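Local coordinates for CRISPR pre-crRNA endoribonuclease Cas5d (Mannheimia succiniciproducens, PDB 3KG4), which processes precursor CRISPR RNA as a metal-independent endoribonuclease of the Cas5 family in type I-C CRISPR antiviral defence, at residues I41-A44 with I45-P49. Residues are numbered along the deposited sequence; the frame is centred on the assembly and turned at random.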
ATOM      1  N   ILE A  41      -4.353  -3.076   3.004  1.00 24.77           N
ATOM      2  CA  ILE A  41      -4.793  -1.905   3.702  1.00 25.01           C
ATOM      3  C   ILE A  41      -6.114  -1.430   3.072  1.00 25.75           C
ATOM      4  O   ILE A  41      -7.061  -1.118   3.806  1.00 25.74           O
ATOM      5  CB  ILE A  41      -3.728  -0.802   3.708  1.00 25.34           C
ATOM      6  CG1 ILE A  41      -2.588  -1.125   4.688  1.00 25.89           C
ATOM      7  CG2 ILE A  41      -4.356   0.600   4.013  1.00 26.80           C
ATOM      8  CD1 ILE A  41      -1.432  -0.132   4.627  1.00 28.92           C
ATOM      9  N   LEU A  42      -6.182  -1.410   1.725  1.00 24.89           N
ATOM     10  CA  LEU A  42      -7.410  -1.010   1.042  1.00 25.09           C
ATOM     11  C   LEU A  42      -8.585  -1.973   1.356  1.00 25.73           C
ATOM     12  O   LEU A  42      -9.672  -1.511   1.621  1.00 25.68           O
ATOM     13  CB  LEU A  42      -7.210  -0.939  -0.458  1.00 24.33           C
ATOM     14  CG  LEU A  42      -6.145   0.060  -0.989  1.00 22.31           C
ATOM     15  CD1 LEU A  42      -6.150   0.050  -2.541  1.00 25.93           C
ATOM     16  CD2 LEU A  42      -6.355   1.447  -0.489  1.00 24.04           C
ATOM     17  N   SER A  43      -8.323  -3.276   1.315  1.00 27.09           N
ATOM     18  CA  SER A  43      -9.299  -4.314   1.581  1.00 28.69           C
ATOM     19  C   SER A  43      -9.847  -4.282   3.016  1.00 30.45           C
ATOM     20  O   SER A  43     -11.010  -4.623   3.213  1.00 31.57           O
ATOM     21  CB  SER A  43      -8.679  -5.675   1.284  1.00 29.10           C
ATOM     22  OG  SER A  43      -8.243  -5.713  -0.044  1.00 28.42           O
ATOM     23  N   ALA A  44      -9.035  -3.839   3.977  1.00 31.46           N
ATOM     24  CA  ALA A  44      -9.427  -3.663   5.378  1.00 32.41           C
ATOM     25  C   ALA A  44     -10.488  -2.564   5.548  1.00 33.82           C
ATOM     26  O   ALA A  44     -11.371  -2.660   6.425  1.00 32.34           O
ATOM     27  CB  ALA A  44      -8.222  -3.332   6.232  1.00 33.10           C
ATOM     28  N   ILE A  45     -10.393  -1.537   4.707  1.00 33.99           N
ATOM     29  CA  ILE A  45     -11.417  -0.491   4.625  1.00 34.35           C
ATOM     30  C   ILE A  45     -12.658  -0.971   3.846  1.00 35.36           C
ATOM     31  O   ILE A  45     -13.776  -0.862   4.327  1.00 37.66           O
ATOM     32  CB  ILE A  45     -10.829   0.819   4.041  1.00 34.00           C
ATOM     33  CG1 ILE A  45      -9.727   1.362   4.963  1.00 34.28           C
ATOM     34  CG2 ILE A  45     -11.947   1.862   3.856  1.00 33.83           C
ATOM     35  CD1 ILE A  45      -8.841   2.481   4.369  1.00 32.67           C
ATOM     36  N   HIS A  46     -12.499  -1.539   2.673  1.00 35.77           N
ATOM     37  CA  HIS A  46     -13.647  -2.077   1.969  1.00 35.70           C
ATOM     38  C   HIS A  46     -13.228  -3.155   1.039  1.00 35.86           C
ATOM     39  O   HIS A  46     -12.319  -2.986   0.216  1.00 34.85           O
ATOM     40  CB  HIS A  46     -14.416  -1.013   1.173  1.00 36.54           C
ATOM     41  CG  HIS A  46     -15.537  -1.574   0.351  1.00 37.92           C
ATOM     42  ND1 HIS A  46     -16.644  -2.174   0.917  1.00 41.03           N
ATOM     43  CD2 HIS A  46     -15.705  -1.666  -0.989  1.00 40.08           C
ATOM     44  CE1 HIS A  46     -17.455  -2.592  -0.041  1.00 38.94           C
ATOM     45  NE2 HIS A  46     -16.901  -2.312  -1.208  1.00 40.66           N
ATOM     46  N   TRP A  47     -13.911  -4.290   1.146  1.00 35.17           N
ATOM     47  CA  TRP A  47     -13.722  -5.339   0.201  1.00 34.91           C
ATOM     48  C   TRP A  47     -14.980  -6.174   0.112  1.00 35.91           C
ATOM     49  O   TRP A  47     -15.725  -6.258   1.078  1.00 35.17           O
ATOM     50  CB  TRP A  47     -12.559  -6.237   0.632  1.00 35.06           C
ATOM     51  CG  TRP A  47     -12.267  -7.249  -0.376  1.00 32.99           C
ATOM     52  CD1 TRP A  47     -11.610  -7.063  -1.545  1.00 35.06           C
ATOM     53  CD2 TRP A  47     -12.626  -8.628  -0.341  1.00 37.16           C
ATOM     54  NE1 TRP A  47     -11.532  -8.220  -2.243  1.00 35.72           N
ATOM     55  CE2 TRP A  47     -12.137  -9.211  -1.520  1.00 35.62           C
ATOM     56  CE3 TRP A  47     -13.305  -9.429   0.579  1.00 38.67           C
ATOM     57  CZ2 TRP A  47     -12.302 -10.561  -1.814  1.00 39.49           C
ATOM     58  CZ3 TRP A  47     -13.470 -10.769   0.286  1.00 39.31           C
ATOM     59  CH2 TRP A  47     -12.972 -11.322  -0.888  1.00 39.37           C
ATOM     60  N   LYS A  48     -15.204  -6.743  -1.062  1.00 37.30           N
ATOM     61  CA  LYS A  48     -16.239  -7.740  -1.306  1.00 38.37           C
ATOM     62  C   LYS A  48     -15.694  -8.626  -2.431  1.00 39.43           C
ATOM     63  O   LYS A  48     -14.880  -8.159  -3.230  1.00 38.69           O
ATOM     64  CB  LYS A  48     -17.576  -7.064  -1.709  1.00 38.61           C
ATOM     65  N   PRO A  49     -16.139  -9.908  -2.506  1.00 40.21           N
ATOM     66  CA  PRO A  49     -15.642 -10.885  -3.484  1.00 40.34           C
ATOM     67  C   PRO A  49     -15.872 -10.452  -4.901  1.00 40.26           C
ATOM     68  O   PRO A  49     -15.196 -10.925  -5.807  1.00 40.47           O
ATOM     69  CB  PRO A  49     -16.451 -12.184  -3.182  1.00 41.14           C
ATOM     70  CG  PRO A  49     -17.326 -11.907  -2.068  1.00 40.95           C
ATOM     71  CD  PRO A  49     -17.074 -10.512  -1.533  1.00 40.78           C
TER
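H46 and L42 share the last firm backbone hydrogen bond of helix 35-45: H46 N meets L42 O at 3.0 Å, nearly straight at 172° and in the carbonyl plane. One residue earlier the helical pattern is already slack, since I45 N makes a weak bond to I41 O at 3.5 Å and a second weak one to L42 O. A CA-H...O contact, from S43 CA to H46 O at 3.6 Å, adds to the polar links of the turn.

From H46 to K48 the backbone is extended, in the loop that leads to strand 51-60, a central strand of the antiparallel sheet in this RAMP-type Cas5 fold. The helix packs on that sheet beside helix 135-146, which suits the branched aliphatic residues on its buried side: I41 packs on L9 and I11, L42 on W53 and I55, and I45 on L9 and F141. H46 turns its ring to H137, with NE2 hydrogen-bonded to ND1 of that histidine.

On the more exposed side the contact is van der Waals. W47 CB points toward the helix and rests 3.4 Å from S43 O, but CG, anti to the backbone N (chi1 -175°), carries the indole away, leaving CB and the CD1 corner to meet S43; CD1 lies obliquely 3.9 Å from S43 OG. That small hydroxyl leaves room for the indole and is itself hydrogen-bonded to R39 O, one turn back. P49 N sits over one indole face, offset toward its rim.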